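PDB 2BKL: prolyl endopeptidase from Myxococcus xanthus, which probably hydrolyses oligopeptides on the carboxyl side of proline and, less readily, alanine, as a serine peptidase of the S9A family. Local coordinates for residues L123-V128 against Y170-W175; V135-K140 against V148-D153; D163-G168 against R205-G210. All blocks are in the same frame, centred on the assembly; numbering follows the deposited sequence.

Contact 1 of 3, residues L123-V128 against Y170-W175; sequences LGTWAV and YATPKW
Ala171 meets Thr125 first: its carbonyl O lies 3.5 Å from Thr125 CG2, the methyl that sits between backbone N and carbonyl carbon. Thr172 follows with CG2 brushing Thr125 OG1, the two side chains crossing at about a right angle, while its O and OG1 both take bonds from Lys174 NZ. Pro173 CD and Thr125 CG2 meet tip to tip, and Pro173 CB rests 4.1 Å from Ala127 CB, which also touches Pro173 O at 3.5 Å. Trp175 closes the run. Chi1 of -68° sets Trp175 CG anti to the carbonyl carbon, and from there Trp175 NE1 donates to Ala127 O at 2.9 Å; this oxygen lies near the ring plane, yet the donor stands well above the carbonyl plane. An alanine in place of Trp175 would probably leave Ala127 O without this donor and open a gap beside Ala127 CB. The contact thus joins the first strand of one propeller sheet, 121-128, to the start of the next, where 174-175 leads into 181-186. Trp175 also packs edge-to-face on Phe182 and touches Ala136 of strand 134-141, while Trp126 and Val128 turn to strand 81-87 of the preceding sheet.

Contact 2 of 3, residues V135-K140 against V148-D153; sequences VAFAQK and VLHVID
An antiparallel pairing within a beta hairpin joins 135-140 to 148-153, neighbouring strands of one blade of the beta-propeller domain. Val135 with Ile152, Phe137 with His150 and Gln139 with Val148 are hydrogen-bonded pairs, each closed by two backbone bonds; His150 N to Phe137 O is 2.8 Å. Ala136 with Val151 and Ala138 with Leu149 are the non-hydrogen-bonded pairs between them. Phe137 and His150 share the face that also carries Val135 and Ile152. Phe137 CG stands between backbone N and carbonyl carbon (chi1 67°), and the ring lies beneath His150 CB, a CH-pi contact 3.8 Å from CB to the ring centroid. The two rings, their planes 26° apart, are slid so far that they barely overlap. Next along, the Gln139 amide stands perpendicular to the imidazole, and a water bridges them, 2.9 Å from Gln139 OE1 and 2.8 Å from His150 NE2. On the opposite face Ala138 CB meets Leu149 CD2 at 4.1 Å. This face of Ala136, Ala138, Leu149 and Val151 packs on strand 181-186 of the next sheet, through Phe182 and Tyr184, whereas Phe137 and Ile152 reach Leu110 of strand 107-110 in the preceding one, with Trp159 edge-to-face on Phe137.

Contact 3 of 3, residues D163-G168 against R205-G210; sequences DVIEGG and RYHTLG
One carboxylate oxygen, Asp163 OD1, gathers two donors from 205-210: a side-chain N-H and a backbone N-H. His207 NE2 approaches Asp163 OD1 at 2.6 Å, on the anti side and 21° out of the carboxylate plane, with the oxygen near the plane of the imidazole. Gly210 N comes to the syn lone pair of Asp163 OD1 at 2.8 Å and adds a weak bond to Asp163 OD2, which is also hydrogen-bonded to Ser160 OG. The carboxylate and imidazole planes are turned 71° apart. Leu209 CD2 packs against Asp163 CG at 4.0 Å. At Gly210 the backbone angles would jam a CB against the preceding carbonyl O. Beside this polar end, Ile165 lays CD1 over a face of the His207 ring, offset toward the rim, 3.8 Å from His207 CG. Ile165 CG2 lies at the edge of the Arg205 guanidinium, 4.1 Å from Arg205 NH2, which is hydrogen-bonded to Tyr184 OH. Thus the loop 163-168 is fastened to the end of strand 203-208 by a His-carboxylate bond beside an apolar patch. Because His207 ND1 also bonds Asp216 OD1, the imidazole has a carboxylate at each nitrogen, which fixes its rotation and would probably favour the doubly protonated ring.

How the contacts relate
All three contacts lie in the beta-propeller domain and show how two consecutive sheets are built and joined. Contact 2 is the within-sheet case, largely buried and held by regular backbone pairing. Contacts 1 and 3 are partly buried and run between sheets: contact 1 has one indole-to-carbonyl bond, contact 3 a carboxylate that takes a ring N-H and a backbone N-H. Contact 1 shares a sheet with contact 2, where Ala127 N bonds Ala136 O at 2.8 Å, and lies nearer the chain's centre, beside the ligand pocket through Tyr170. Contact 3 sits farther out and ties segment 163-168, in which Ile165 O accepts from Leu149 N of the hairpin, to the following sheet. Trp175 and Leu209 bring contacts 1 and 3 together.

Contact 1 of 3, residues L123-V128 against Y170-W175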
loop_
_atom_site.group_PDB
_atom_site.type_symbol
_atom_site.label_atom_id
_atom_site.label_comp_id
_atom_site.label_asym_id
_atom_site.label_seq_id
_atom_site.Cartn_x
_atom_site.Cartn_y
_atom_site.Cartn_z
ATOM N N LEU A 123 2.280 16.579 -1.195
ATOM C CA LEU A 123 3.659 16.190 -1.362
ATOM C C LEU A 123 3.731 14.688 -1.567
ATOM O O LEU A 123 3.151 13.914 -0.789
ATOM C CB LEU A 123 4.463 16.602 -0.130
ATOM C CG LEU A 123 5.889 16.076 -0.010
ATOM C CD1 LEU A 123 6.770 16.618 -1.148
ATOM C CD2 LEU A 123 6.457 16.443 1.332
ATOM N N GLY A 124 4.428 14.256 -2.604
ATOM C CA GLY A 124 4.706 12.857 -2.843
ATOM C C GLY A 124 6.110 12.474 -2.397
ATOM O O GLY A 124 6.576 12.846 -1.314
ATOM N N THR A 125 6.801 11.701 -3.218
ATOM C CA THR A 125 8.175 11.327 -2.947
ATOM C C THR A 125 9.105 12.548 -2.840
ATOM O O THR A 125 8.891 13.561 -3.522
ATOM C CB THR A 125 8.683 10.408 -4.078
ATOM O OG1 THR A 125 9.865 9.719 -3.648
ATOM C CG2 THR A 125 9.126 11.210 -5.294
ATOM N N TRP A 126 10.121 12.473 -2.013
ATOM C CA TRP A 126 11.170 13.459 -1.993
ATOM C C TRP A 126 12.524 12.781 -1.819
ATOM O O TRP A 126 12.622 11.734 -1.169
ATOM C CB TRP A 126 10.922 14.538 -0.927
ATOM C CG TRP A 126 10.656 14.012 0.443
ATOM C CD1 TRP A 126 9.436 13.650 0.959
ATOM C CD2 TRP A 126 11.605 13.843 1.511
ATOM N NE1 TRP A 126 9.578 13.235 2.259
ATOM C CE2 TRP A 126 10.894 13.346 2.624
ATOM C CE3 TRP A 126 12.978 14.062 1.642
ATOM C CZ2 TRP A 126 11.517 13.055 3.846
ATOM C CZ3 TRP A 126 13.588 13.752 2.856
ATOM C CH2 TRP A 126 12.855 13.265 3.932
ATOM N N ALA A 127 13.578 13.366 -2.387
ATOM C CA ALA A 127 14.918 12.801 -2.382
ATOM C C ALA A 127 15.888 13.948 -2.247
ATOM O O ALA A 127 15.898 14.867 -3.080
ATOM C CB ALA A 127 15.199 12.016 -3.667
ATOM N N VAL A 128 16.710 13.914 -1.212
ATOM C CA VAL A 128 17.683 14.948 -0.945
ATOM C C VAL A 128 18.974 14.634 -1.691
ATOM O O VAL A 128 19.455 13.485 -1.705
ATOM C CB VAL A 128 17.980 15.036 0.568
ATOM C CG1 VAL A 128 18.850 16.265 0.876
ATOM C CG2 VAL A 128 16.686 15.051 1.367
ATOM N N TYR A 170 5.849 7.575 -11.580
ATOM C CA TYR A 170 6.623 6.428 -11.120
ATOM C C TYR A 170 8.003 6.782 -10.594
ATOM O O TYR A 170 8.757 5.874 -10.196
ATOM C CB TYR A 170 6.723 5.365 -12.217
ATOM C CG TYR A 170 5.395 4.793 -12.657
ATOM C CD1 TYR A 170 4.517 4.235 -11.742
ATOM C CD2 TYR A 170 5.020 4.771 -13.994
ATOM C CE1 TYR A 170 3.301 3.689 -12.157
ATOM C CE2 TYR A 170 3.785 4.246 -14.408
ATOM C CZ TYR A 170 2.936 3.719 -13.486
ATOM O OH TYR A 170 1.697 3.215 -13.905
ATOM N N ALA A 171 8.344 8.070 -10.561
ATOM C CA ALA A 171 9.727 8.487 -10.263
ATOM C C ALA A 171 10.071 8.447 -8.784
ATOM O O ALA A 171 9.302 8.904 -7.932
ATOM C CB ALA A 171 10.015 9.896 -10.786
ATOM N N THR A 172 11.263 7.933 -8.505
ATOM C CA THR A 172 11.941 8.147 -7.227
ATOM C C THR A 172 13.343 8.630 -7.601
ATOM O O THR A 172 14.175 7.808 -8.019
ATOM C CB THR A 172 11.990 6.876 -6.388
ATOM O OG1 THR A 172 12.393 5.761 -7.188
ATOM C CG2 THR A 172 10.639 6.470 -5.909
ATOM N N PRO A 173 13.627 9.934 -7.510
ATOM C CA PRO A 173 14.914 10.425 -8.003
ATOM C C PRO A 173 16.119 9.790 -7.311
ATOM O O PRO A 173 16.186 9.679 -6.068
ATOM C CB PRO A 173 14.854 11.930 -7.721
ATOM C CG PRO A 173 13.364 12.228 -7.737
ATOM C CD PRO A 173 12.766 11.043 -7.045
ATOM N N LYS A 174 17.063 9.345 -8.140
ATOM C CA LYS A 174 18.362 8.837 -7.694
ATOM C C LYS A 174 19.432 9.856 -8.069
ATOM O O LYS A 174 19.873 9.898 -9.208
ATOM C CB LYS A 174 18.711 7.508 -8.359
ATOM C CG LYS A 174 18.267 6.216 -7.669
ATOM C CD LYS A 174 16.783 6.027 -7.632
ATOM C CE LYS A 174 16.151 5.868 -8.999
ATOM N NZ LYS A 174 14.703 5.404 -8.902
ATOM N N TRP A 175 19.834 10.672 -7.104
ATOM C CA TRP A 175 20.889 11.657 -7.294
ATOM C C TRP A 175 22.250 11.013 -7.508
ATOM O O TRP A 175 22.606 10.052 -6.817
ATOM C CB TRP A 175 20.971 12.567 -6.099
ATOM C CG TRP A 175 19.842 13.485 -5.885
ATOM C CD1 TRP A 175 18.760 13.297 -5.081
ATOM C CD2 TRP A 175 19.727 14.810 -6.415
ATOM N NE1 TRP A 175 17.963 14.411 -5.113
ATOM C CE2 TRP A 175 18.544 15.361 -5.911
ATOM C CE3 TRP A 175 20.516 15.590 -7.275
ATOM C CZ2 TRP A 175 18.120 16.655 -6.238
ATOM C CZ3 TRP A 175 20.103 16.857 -7.597
ATOM C CH2 TRP A 175 18.918 17.384 -7.068
#

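Contact 2 of 3, residues V135-K140 against V148-D153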
loop_
_atom_site.group_PDB
_atom_site.type_symbol
_atom_site.label_atom_id
_atom_site.label_comp_id
_atom_site.label_asym_id
_atom_site.label_seq_id
_atom_site.Cartn_x
_atom_site.Cartn_y
_atom_site.Cartn_z
ATOM N N VAL A 135 16.547 19.428 -2.904
ATOM C CA VAL A 135 15.588 18.337 -2.721
ATOM C C VAL A 135 14.758 18.263 -3.976
ATOM O O VAL A 135 14.155 19.275 -4.389
ATOM C CB VAL A 135 14.697 18.513 -1.463
ATOM C CG1 VAL A 135 13.678 17.381 -1.323
ATOM C CG2 VAL A 135 15.572 18.583 -0.222
ATOM N N ALA A 136 14.700 17.089 -4.578
ATOM C CA ALA A 136 13.794 16.795 -5.677
ATOM C C ALA A 136 12.545 16.160 -5.082
ATOM O O ALA A 136 12.641 15.279 -4.235
ATOM C CB ALA A 136 14.465 15.853 -6.652
ATOM N N PHE A 137 11.372 16.598 -5.505
ATOM C CA PHE A 137 10.136 16.193 -4.865
ATOM C C PHE A 137 8.981 16.220 -5.836
ATOM O O PHE A 137 9.012 16.945 -6.829
ATOM C CB PHE A 137 9.826 17.052 -3.646
ATOM C CG PHE A 137 9.500 18.466 -3.969
ATOM C CD1 PHE A 137 10.515 19.387 -4.114
ATOM C CD2 PHE A 137 8.195 18.898 -4.101
ATOM C CE1 PHE A 137 10.255 20.696 -4.418
ATOM C CE2 PHE A 137 7.932 20.213 -4.382
ATOM C CZ PHE A 137 8.983 21.112 -4.556
ATOM N N ALA A 138 7.946 15.444 -5.545
ATOM C CA ALA A 138 6.743 15.384 -6.372
ATOM C C ALA A 138 5.635 16.224 -5.766
ATOM O O ALA A 138 5.395 16.201 -4.545
ATOM C CB ALA A 138 6.279 13.982 -6.502
ATOM N N GLN A 139 4.942 16.977 -6.612
ATOM C CA GLN A 139 3.647 17.577 -6.261
ATOM C C GLN A 139 2.546 16.771 -6.924
ATOM O O GLN A 139 2.634 16.486 -8.118
ATOM C CB GLN A 139 3.533 19.007 -6.762
ATOM C CG GLN A 139 4.316 20.056 -6.066
ATOM C CD GLN A 139 3.766 21.430 -6.417
ATOM O OE1 GLN A 139 3.774 21.813 -7.587
ATOM N NE2 GLN A 139 3.240 22.136 -5.430
ATOM N N LYS A 140 1.501 16.429 -6.168
ATOM C CA LYS A 140 0.444 15.510 -6.619
ATOM C C LYS A 140 -0.926 16.127 -6.348
ATOM O O LYS A 140 -1.351 16.170 -5.191
ATOM C CB LYS A 140 0.549 14.188 -5.867
ATOM C CG LYS A 140 1.895 13.485 -6.056
ATOM C CD LYS A 140 1.930 12.021 -5.675
ATOM C CE LYS A 140 1.303 11.744 -4.357
ATOM N NZ LYS A 140 1.071 10.280 -4.210
ATOM N N VAL A 148 4.228 15.755 -10.674
ATOM C CA VAL A 148 5.208 16.589 -11.342
ATOM C C VAL A 148 6.390 16.764 -10.417
ATOM O O VAL A 148 6.231 17.132 -9.254
ATOM C CB VAL A 148 4.570 17.961 -11.712
ATOM C CG1 VAL A 148 5.586 18.926 -12.331
ATOM C CG2 VAL A 148 3.356 17.748 -12.614
ATOM N N LEU A 149 7.595 16.524 -10.941
ATOM C CA LEU A 149 8.810 16.727 -10.152
ATOM C C LEU A 149 9.267 18.172 -10.165
ATOM O O LEU A 149 9.233 18.839 -11.214
ATOM C CB LEU A 149 9.936 15.844 -10.687
ATOM C CG LEU A 149 9.656 14.334 -10.746
ATOM C CD1 LEU A 149 10.822 13.602 -11.347
ATOM C CD2 LEU A 149 9.304 13.820 -9.320
ATOM N N HIS A 150 9.689 18.641 -9.003
ATOM C CA HIS A 150 10.273 19.949 -8.776
ATOM C C HIS A 150 11.559 19.804 -8.001
ATOM O O HIS A 150 11.856 18.736 -7.416
ATOM C CB HIS A 150 9.295 20.803 -7.961
ATOM C CG HIS A 150 8.077 21.198 -8.724
ATOM N ND1 HIS A 150 8.002 22.377 -9.436
ATOM C CD2 HIS A 150 6.889 20.572 -8.895
ATOM C CE1 HIS A 150 6.808 22.464 -10.000
ATOM N NE2 HIS A 150 6.123 21.374 -9.718
ATOM N N VAL A 151 12.347 20.865 -7.961
ATOM C CA VAL A 151 13.541 20.903 -7.145
ATOM C C VAL A 151 13.565 22.189 -6.366
ATOM O O VAL A 151 13.305 23.266 -6.932
ATOM C CB VAL A 151 14.841 20.792 -8.012
ATOM C CG1 VAL A 151 16.094 20.864 -7.132
ATOM C CG2 VAL A 151 14.846 19.559 -8.867
ATOM N N ILE A 152 13.901 22.105 -5.080
ATOM C CA ILE A 152 14.050 23.259 -4.223
ATOM C C ILE A 152 15.489 23.371 -3.767
ATOM O O ILE A 152 16.131 22.358 -3.438
ATOM C CB ILE A 152 13.077 23.219 -3.007
ATOM C CG1 ILE A 152 13.193 24.495 -2.183
ATOM C CG2 ILE A 152 13.262 21.952 -2.164
ATOM C CD1 ILE A 152 12.082 24.698 -1.144
ATOM N N ASP A 153 15.987 24.597 -3.728
ATOM C CA ASP A 153 17.285 24.907 -3.154
ATOM C C ASP A 153 17.118 25.079 -1.644
ATOM O O ASP A 153 16.352 25.915 -1.200
ATOM C CB ASP A 153 17.819 26.186 -3.790
ATOM C CG ASP A 153 19.155 26.585 -3.245
ATOM O OD1 ASP A 153 20.165 25.956 -3.641
ATOM O OD2 ASP A 153 19.266 27.491 -2.375
HETATM O O HOH W 1 3.388 20.955 -10.314
#

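Contact 3 of 3, residues D163-G168 against R205-G210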
loop_
_atom_site.group_PDB
_atom_site.type_symbol
_atom_site.label_atom_id
_atom_site.label_comp_id
_atom_site.label_asym_id
_atom_site.label_seq_id
_atom_site.Cartn_x
_atom_site.Cartn_y
_atom_site.Cartn_z
ATOM N N ASP A 163 13.821 23.160 -13.486
ATOM C CA ASP A 163 13.814 21.744 -13.156
ATOM C C ASP A 163 12.400 21.342 -12.752
ATOM O O ASP A 163 12.077 21.144 -11.576
ATOM C CB ASP A 163 14.812 21.456 -12.030
ATOM C CG ASP A 163 16.195 21.980 -12.345
ATOM O OD1 ASP A 163 16.775 21.526 -13.349
ATOM O OD2 ASP A 163 16.750 22.852 -11.649
ATOM N N VAL A 164 11.553 21.230 -13.755
ATOM C CA VAL A 164 10.151 20.911 -13.556
ATOM C C VAL A 164 9.830 19.844 -14.581
ATOM O O VAL A 164 9.979 20.073 -15.785
ATOM C CB VAL A 164 9.234 22.120 -13.774
ATOM C CG1 VAL A 164 7.764 21.705 -13.622
ATOM C CG2 VAL A 164 9.602 23.272 -12.840
ATOM N N ILE A 165 9.423 18.668 -14.120
ATOM C CA ILE A 165 9.249 17.543 -15.002
ATOM C C ILE A 165 7.884 16.892 -14.816
ATOM O O ILE A 165 7.607 16.251 -13.781
ATOM C CB ILE A 165 10.367 16.498 -14.790
ATOM C CG1 ILE A 165 11.772 17.113 -14.729
ATOM C CG2 ILE A 165 10.310 15.472 -15.884
ATOM C CD1 ILE A 165 12.861 16.127 -14.376
ATOM N N GLU A 166 7.000 17.049 -15.797
ATOM C CA GLU A 166 5.738 16.321 -15.784
ATOM C C GLU A 166 5.975 14.833 -16.109
ATOM O O GLU A 166 7.046 14.439 -16.556
ATOM C CB GLU A 166 4.712 16.982 -16.727
ATOM C CG GLU A 166 4.400 18.418 -16.298
ATOM C CD GLU A 166 3.178 19.063 -16.950
ATOM O OE1 GLU A 166 2.313 18.349 -17.489
ATOM O OE2 GLU A 166 3.084 20.312 -16.881
ATOM N N GLY A 167 4.997 14.003 -15.833
ATOM C CA GLY A 167 5.142 12.590 -16.058
ATOM C C GLY A 167 5.975 11.849 -15.029
ATOM O O GLY A 167 6.544 10.790 -15.335
ATOM N N GLY A 168 5.979 12.351 -13.793
ATOM C CA GLY A 168 6.757 11.764 -12.725
ATOM C C GLY A 168 6.065 10.775 -11.825
ATOM O O GLY A 168 6.604 10.444 -10.767
ATOM N N ARG A 205 15.307 8.188 -17.478
ATOM C CA ARG A 205 16.005 9.374 -17.967
ATOM C C ARG A 205 16.969 9.918 -16.912
ATOM O O ARG A 205 16.906 9.531 -15.759
ATOM C CB ARG A 205 15.015 10.452 -18.393
ATOM C CG ARG A 205 14.080 9.963 -19.523
ATOM C CD ARG A 205 13.587 11.081 -20.424
ATOM N NE ARG A 205 12.943 12.150 -19.673
ATOM C CZ ARG A 205 12.430 13.250 -20.240
ATOM N NH1 ARG A 205 12.458 13.382 -21.569
ATOM N NH2 ARG A 205 11.890 14.206 -19.495
ATOM N N TYR A 206 17.871 10.792 -17.339
ATOM C CA TYR A 206 18.769 11.508 -16.429
ATOM C C TYR A 206 18.511 12.978 -16.611
ATOM O O TYR A 206 18.579 13.495 -17.734
ATOM C CB TYR A 206 20.253 11.222 -16.663
ATOM C CG TYR A 206 21.131 11.887 -15.615
ATOM C CD1 TYR A 206 21.352 11.277 -14.411
ATOM C CD2 TYR A 206 21.700 13.129 -15.814
ATOM C CE1 TYR A 206 22.115 11.873 -13.417
ATOM C CE2 TYR A 206 22.470 13.737 -14.830
ATOM C CZ TYR A 206 22.682 13.089 -13.632
ATOM O OH TYR A 206 23.442 13.711 -12.660
ATOM N N HIS A 207 18.225 13.665 -15.523
ATOM C CA HIS A 207 18.006 15.102 -15.561
ATOM C C HIS A 207 19.224 15.799 -14.956
ATOM O O HIS A 207 19.579 15.561 -13.796
ATOM C CB HIS A 207 16.766 15.522 -14.793
ATOM C CG HIS A 207 16.573 16.998 -14.817
ATOM N ND1 HIS A 207 16.484 17.686 -16.001
ATOM C CD2 HIS A 207 16.560 17.925 -13.835
ATOM C CE1 HIS A 207 16.382 18.978 -15.746
ATOM N NE2 HIS A 207 16.418 19.156 -14.444
ATOM N N THR A 208 19.876 16.637 -15.747
ATOM C CA THR A 208 20.947 17.495 -15.243
ATOM C C THR A 208 20.329 18.786 -14.705
ATOM O O THR A 208 19.573 19.460 -15.423
ATOM C CB THR A 208 21.931 17.803 -16.373
ATOM O OG1 THR A 208 22.608 16.599 -16.807
ATOM C CG2 THR A 208 23.050 18.766 -15.881
ATOM N N LEU A 209 20.588 19.134 -13.455
ATOM C CA LEU A 209 19.998 20.329 -12.863
ATOM C C LEU A 209 20.380 21.549 -13.670
ATOM O O LEU A 209 21.545 21.698 -14.074
ATOM C CB LEU A 209 20.492 20.566 -11.433
ATOM C CG LEU A 209 20.019 19.684 -10.295
ATOM C CD1 LEU A 209 20.386 20.323 -8.935
ATOM C CD2 LEU A 209 18.533 19.421 -10.359
ATOM N N GLY A 210 19.407 22.424 -13.876
ATOM C CA GLY A 210 19.634 23.682 -14.549
ATOM C C GLY A 210 19.479 23.626 -16.047
ATOM O O GLY A 210 19.619 24.647 -16.697
#